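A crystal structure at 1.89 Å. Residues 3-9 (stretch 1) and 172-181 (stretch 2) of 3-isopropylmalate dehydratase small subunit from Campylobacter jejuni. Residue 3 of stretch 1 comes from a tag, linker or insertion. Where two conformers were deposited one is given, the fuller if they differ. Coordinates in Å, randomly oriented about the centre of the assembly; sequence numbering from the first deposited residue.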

ATOM      1  N   ALA A   3       1.708  -4.194  15.336  1.00 51.13           N
ATOM      2  CA  ALA A   3       0.315  -4.749  15.335  1.00 51.23           C
ATOM      3  C   ALA A   3       0.073  -5.470  14.009  1.00 50.73           C
ATOM      4  O   ALA A   3       0.058  -4.836  12.952  1.00 50.45           O
HETATM    5  N   MSE A   4      -0.113  -6.795  14.071  1.00 50.58           N
HETATM    6  CA  MSE A   4      -0.163  -7.639  12.874  1.00 48.90           C
HETATM    7  C   MSE A   4      -1.548  -8.137  12.595  1.00 47.09           C
HETATM    8  O   MSE A   4      -2.333  -8.411  13.489  1.00 48.52           O
ATOM      9  N   GLN A   5      -1.810  -8.302  11.315  1.00 44.14           N
ATOM     10  CA  GLN A   5      -3.035  -8.859  10.850  1.00 41.76           C
ATOM     11  C   GLN A   5      -2.678  -9.976   9.879  1.00 39.34           C
ATOM     12  O   GLN A   5      -1.762  -9.840   9.098  1.00 38.60           O
ATOM     13  N   LYS A   6      -3.421 -11.062   9.928  1.00 37.47           N
ATOM     14  CA  LYS A   6      -3.213 -12.173   9.011  1.00 36.27           C
ATOM     15  C   LYS A   6      -3.397 -11.801   7.540  1.00 33.94           C
ATOM     16  O   LYS A   6      -4.358 -11.118   7.183  1.00 32.52           O
ATOM     17  N   PHE A   7      -2.464 -12.226   6.686  1.00 31.96           N
ATOM     18  CA  PHE A   7      -2.642 -12.137   5.229  1.00 30.12           C
ATOM     19  C   PHE A   7      -2.367 -13.521   4.618  1.00 30.72           C
ATOM     20  O   PHE A   7      -1.274 -14.052   4.743  1.00 29.92           O
ATOM     21  N   ILE A   8      -3.391 -14.115   4.020  1.00 30.58           N
ATOM     22  CA  ILE A   8      -3.284 -15.418   3.340  1.00 31.86           C
ATOM     23  C   ILE A   8      -3.636 -15.117   1.877  1.00 32.22           C
ATOM     24  O   ILE A   8      -2.762 -14.975   1.044  1.00 30.60           O
ATOM     25  N   ILE A   9      -4.926 -14.879   1.633  1.00 33.03           N
ATOM     26  CA  ILE A   9      -5.477 -14.563   0.313  0.60 33.36           C
ATOM     27  C   ILE A   9      -6.227 -13.259   0.496  1.00 32.37           C
ATOM     28  O   ILE A   9      -6.988 -13.146   1.425  1.00 31.20           O
ATOM     29  N   ILE A 172       5.638 -16.226   7.126  1.00 33.30           N
ATOM     30  CA  ILE A 172       4.907 -17.032   8.077  1.00 33.60           C
ATOM     31  C   ILE A 172       4.239 -16.164   9.129  1.00 32.73           C
ATOM     32  O   ILE A 172       3.142 -16.500   9.534  1.00 32.74           O
ATOM     33  N   CYS A 173       4.896 -15.090   9.576  1.00 31.73           N
ATOM     34  CA  CYS A 173       4.239 -14.103  10.444  1.00 32.54           C
ATOM     35  C   CYS A 173       2.938 -13.590   9.817  1.00 31.64           C
ATOM     36  O   CYS A 173       1.920 -13.628  10.476  1.00 33.75           O
ATOM     37  N   LEU A 174       2.948 -13.172   8.545  1.00 31.00           N
ATOM     38  CA  LEU A 174       1.738 -12.669   7.893  0.60 30.11           C
ATOM     39  C   LEU A 174       0.697 -13.781   7.755  1.00 31.00           C
ATOM     40  O   LEU A 174      -0.466 -13.570   8.036  1.00 30.88           O
ATOM     41  N   LEU A 175       1.122 -14.973   7.321  1.00 32.11           N
ATOM     42  CA  LEU A 175       0.172 -16.084   7.196  1.00 34.16           C
ATOM     43  C   LEU A 175      -0.515 -16.477   8.522  1.00 35.33           C
ATOM     44  O   LEU A 175      -1.696 -16.804   8.554  1.00 35.67           O
ATOM     45  N   GLU A 176       0.220 -16.455   9.622  1.00 36.51           N
ATOM     46  CA  GLU A 176      -0.360 -16.817  10.910  1.00 37.78           C
ATOM     47  C   GLU A 176      -0.752 -15.603  11.757  1.00 38.19           C
ATOM     48  O   GLU A 176      -1.262 -15.765  12.854  1.00 39.29           O
ATOM     49  N   GLY A 177      -0.510 -14.399  11.259  1.00 38.09           N
ATOM     50  CA  GLY A 177      -0.792 -13.171  12.011  1.00 39.45           C
ATOM     51  C   GLY A 177      -0.022 -13.154  13.322  1.00 42.15           C
ATOM     52  O   GLY A 177      -0.605 -12.944  14.391  1.00 42.51           O
ATOM     53  N   LEU A 178       1.288 -13.385  13.222  1.00 44.35           N
ATOM     54  CA  LEU A 178       2.181 -13.414  14.374  1.00 47.22           C
ATOM     55  C   LEU A 178       2.948 -12.105  14.496  1.00 48.67           C
ATOM     56  O   LEU A 178       3.610 -11.664  13.551  1.00 47.73           O
ATOM     57  N   ASP A 179       2.904 -11.529  15.694  1.00 52.28           N
ATOM     58  CA  ASP A 179       3.388 -10.164  15.967  1.00 54.26           C
ATOM     59  C   ASP A 179       4.899 -10.035  16.231  1.00 56.34           C
ATOM     60  O   ASP A 179       5.284  -9.263  17.116  1.00 57.10           O
ATOM     61  N   ASN A 180       5.762 -10.742  15.496  1.00 58.25           N
ATOM     62  CA  ASN A 180       7.159 -10.923  15.975  1.00 60.62           C
ATOM     63  C   ASN A 180       8.294 -10.233  15.194  1.00 61.28           C
ATOM     64  O   ASN A 180       9.467 -10.604  15.339  1.00 62.72           O
ATOM     65  N   ILE A 181       7.953  -9.226  14.397  1.00 60.69           N
ATOM     66  CA  ILE A 181       8.928  -8.572  13.508  1.00 60.74           C
ATOM     67  C   ILE A 181       9.522  -7.314  14.153  1.00 61.01           C
ATOM     68  O   ILE A 181       8.809  -6.337  14.410  1.00 59.93           O
TER

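Where an extended segment crosses the end of a helix, one long flexible side chain can supply much of the apolar contact while the backbone supplies the anchor. Met4, deposited as selenomethionine, illustrates the first part. Its CA-to-CB bond points toward the helical stretch, and with chi1 at -101° and chi2 at -98°, both between wells, and chi3 t, its SE lies 3.7 Å from Leu174 CD2. The terminal CE reaches 3.4 Å from Cys173 CB and 3.3 Å from Ile181 CD1, so one methyl touches both the helix and the loop beyond it. Leu174 and Leu175 are both m,t. Leu175 starts away, yet its end returns, CD2 lying 3.4 Å from Phe7 O and 4.4 Å from Ile8 CG1 (Ile8 is m,t). Phe7, chi1 t, offers chiefly its base, CB 4.3 Å from Leu174 CB, while its ring leads away.

The anchor is Phe7 N to Leu174 O, a 2.8 Å hydrogen bond; the same oxygen receives a CA-H...O contact from Lys6 CA at 3.2 Å. Gly177, having no side chain, lets its CA approach Lys6 N to 4.0 Å; an ideal CB would sit a tight 3.3 Å from that nitrogen. Lys6 CG packs 3.2 Å from Leu175 O. At the polar edge, Asp179 OD1 accepts a weak 3.2 Å hydrogen bond from Met4 N.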

ATOM      1  CB  ALA A   3      -0.757  -3.632  15.583  1.00 50.49           C
HETATM    2  CB  MSE A   4       0.722  -8.861  13.028  1.00 50.29           C
HETATM    3  CG  MSE A   4       2.031  -8.748  12.334  1.00 52.44           C
HETATM    4 SE   MSE A   4       1.989  -9.647  10.617  0.70 55.79          SE
HETATM    5  CE  MSE A   4       3.920  -9.792  10.474  1.00 57.38           C
ATOM      6  CB  GLN A   5      -3.789  -7.765  10.141  1.00 41.25           C
ATOM      7  CG  GLN A   5      -5.216  -8.049   9.993  1.00 41.50           C
ATOM      8  CD  GLN A   5      -5.927  -6.916   9.293  1.00 42.35           C
ATOM      9  OE1 GLN A   5      -5.592  -5.721   9.471  1.00 42.63           O
ATOM     10  NE2 GLN A   5      -6.888  -7.272   8.482  1.00 35.21           N
ATOM     11  CB  LYS A   6      -4.168 -13.271   9.400  1.00 37.31           C
ATOM     12  CG  LYS A   6      -3.919 -14.562   8.768  1.00 40.15           C
ATOM     13  CD  LYS A   6      -4.806 -15.651   9.406  1.00 42.82           C
ATOM     14  CE  LYS A   6      -4.626 -15.736  10.931  1.00 43.85           C
ATOM     15  NZ  LYS A   6      -5.018 -17.052  11.438  1.00 44.56           N
ATOM     16  CB  PHE A   7      -1.705 -11.083   4.671  1.00 30.09           C
ATOM     17  CG  PHE A   7      -1.986 -10.679   3.234  1.00 30.66           C
ATOM     18  CD1 PHE A   7      -2.186  -9.367   2.919  1.00 25.80           C
ATOM     19  CD2 PHE A   7      -1.938 -11.601   2.200  1.00 31.41           C
ATOM     20  CE1 PHE A   7      -2.388  -8.946   1.620  1.00 29.89           C
ATOM     21  CE2 PHE A   7      -2.138 -11.198   0.900  1.00 32.37           C
ATOM     22  CZ  PHE A   7      -2.370  -9.843   0.604  1.00 29.91           C
ATOM     23  CB  ILE A   8      -4.221 -16.439   4.000  1.00 32.51           C
ATOM     24  CG1 ILE A   8      -3.860 -16.586   5.484  1.00 33.51           C
ATOM     25  CG2 ILE A   8      -4.152 -17.849   3.294  1.00 32.66           C
ATOM     26  CD1 ILE A   8      -4.792 -17.525   6.267  1.00 30.42           C
ATOM     27  CB  ILE A   9      -6.520 -15.616  -0.145  0.60 35.35           C
ATOM     28  CG1 ILE A   9      -5.989 -17.060  -0.045  0.60 36.58           C
ATOM     29  CG2 ILE A   9      -7.017 -15.313  -1.557  0.60 35.71           C
ATOM     30  CD1 ILE A   9      -5.184 -17.582  -1.254  0.60 38.49           C
ATOM     31  CB  ILE A 172       5.745 -18.173   8.709  1.00 35.85           C
ATOM     32  CG1 ILE A 172       4.831 -19.270   9.301  1.00 36.86           C
ATOM     33  CG2 ILE A 172       6.726 -17.651   9.786  1.00 33.21           C
ATOM     34  CD1 ILE A 172       3.875 -20.094   8.286  1.00 39.41           C
ATOM     35  CB  CYS A 173       5.179 -12.952  10.810  1.00 31.94           C
ATOM     36  SG  CYS A 173       6.577 -13.442  11.891  1.00 35.32           S
ATOM     37  CB  LEU A 174       2.051 -12.096   6.507  0.60 30.11           C
ATOM     38  CG  LEU A 174       2.886 -10.807   6.467  0.60 30.28           C
ATOM     39  CD1 LEU A 174       3.459 -10.551   5.083  0.60 30.65           C
ATOM     40  CD2 LEU A 174       2.052  -9.662   6.879  0.60 29.70           C
ATOM     41  CB  LEU A 175       0.848 -17.339   6.572  1.00 35.54           C
ATOM     42  CG  LEU A 175       1.375 -17.261   5.131  1.00 34.95           C
ATOM     43  CD1 LEU A 175       2.164 -18.541   4.831  1.00 34.59           C
ATOM     44  CD2 LEU A 175       0.259 -17.051   4.060  1.00 33.54           C
ATOM     45  CB  GLU A 176       0.628 -17.710  11.675  1.00 39.80           C
ATOM     46  CG  GLU A 176       0.983 -18.990  10.962  1.00 41.66           C
ATOM     47  CD  GLU A 176      -0.170 -19.968  10.957  1.00 47.55           C
ATOM     48  OE1 GLU A 176      -0.780 -20.117  12.031  1.00 51.22           O
ATOM     49  OE2 GLU A 176      -0.477 -20.582   9.898  1.00 52.08           O
ATOM     50  CB  LEU A 178       3.168 -14.562  14.250  1.00 48.32           C
ATOM     51  CG  LEU A 178       2.573 -15.966  14.143  1.00 49.46           C
ATOM     52  CD1 LEU A 178       3.662 -16.959  13.748  1.00 50.49           C
ATOM     53  CD2 LEU A 178       1.864 -16.386  15.422  1.00 48.76           C
ATOM     54  CB  ASP A 179       2.659  -9.605  17.221  1.00 55.22           C
ATOM     55  CG  ASP A 179       1.357  -8.876  16.885  1.00 56.16           C
ATOM     56  OD1 ASP A 179       1.381  -7.616  16.799  1.00 57.93           O
ATOM     57  OD2 ASP A 179       0.320  -9.558  16.722  1.00 57.34           O
ATOM     58  CB  ASN A 180       7.487 -12.415  16.086  1.00 62.34           C
ATOM     59  CG  ASN A 180       6.443 -13.182  16.864  1.00 62.79           C
ATOM     60  OD1 ASN A 180       5.295 -12.760  16.963  1.00 62.93           O
ATOM     61  ND2 ASN A 180       6.843 -14.309  17.429  1.00 66.20           N
ATOM     62  CB  ILE A 181       8.247  -8.234  12.181  1.00 59.79           C
ATOM     63  CG1 ILE A 181       7.630  -9.532  11.612  1.00 59.63           C
ATOM     64  CG2 ILE A 181       9.216  -7.469  11.228  1.00 60.01           C
ATOM     65  CD1 ILE A 181       7.149  -9.452  10.186  1.00 60.03           C
TER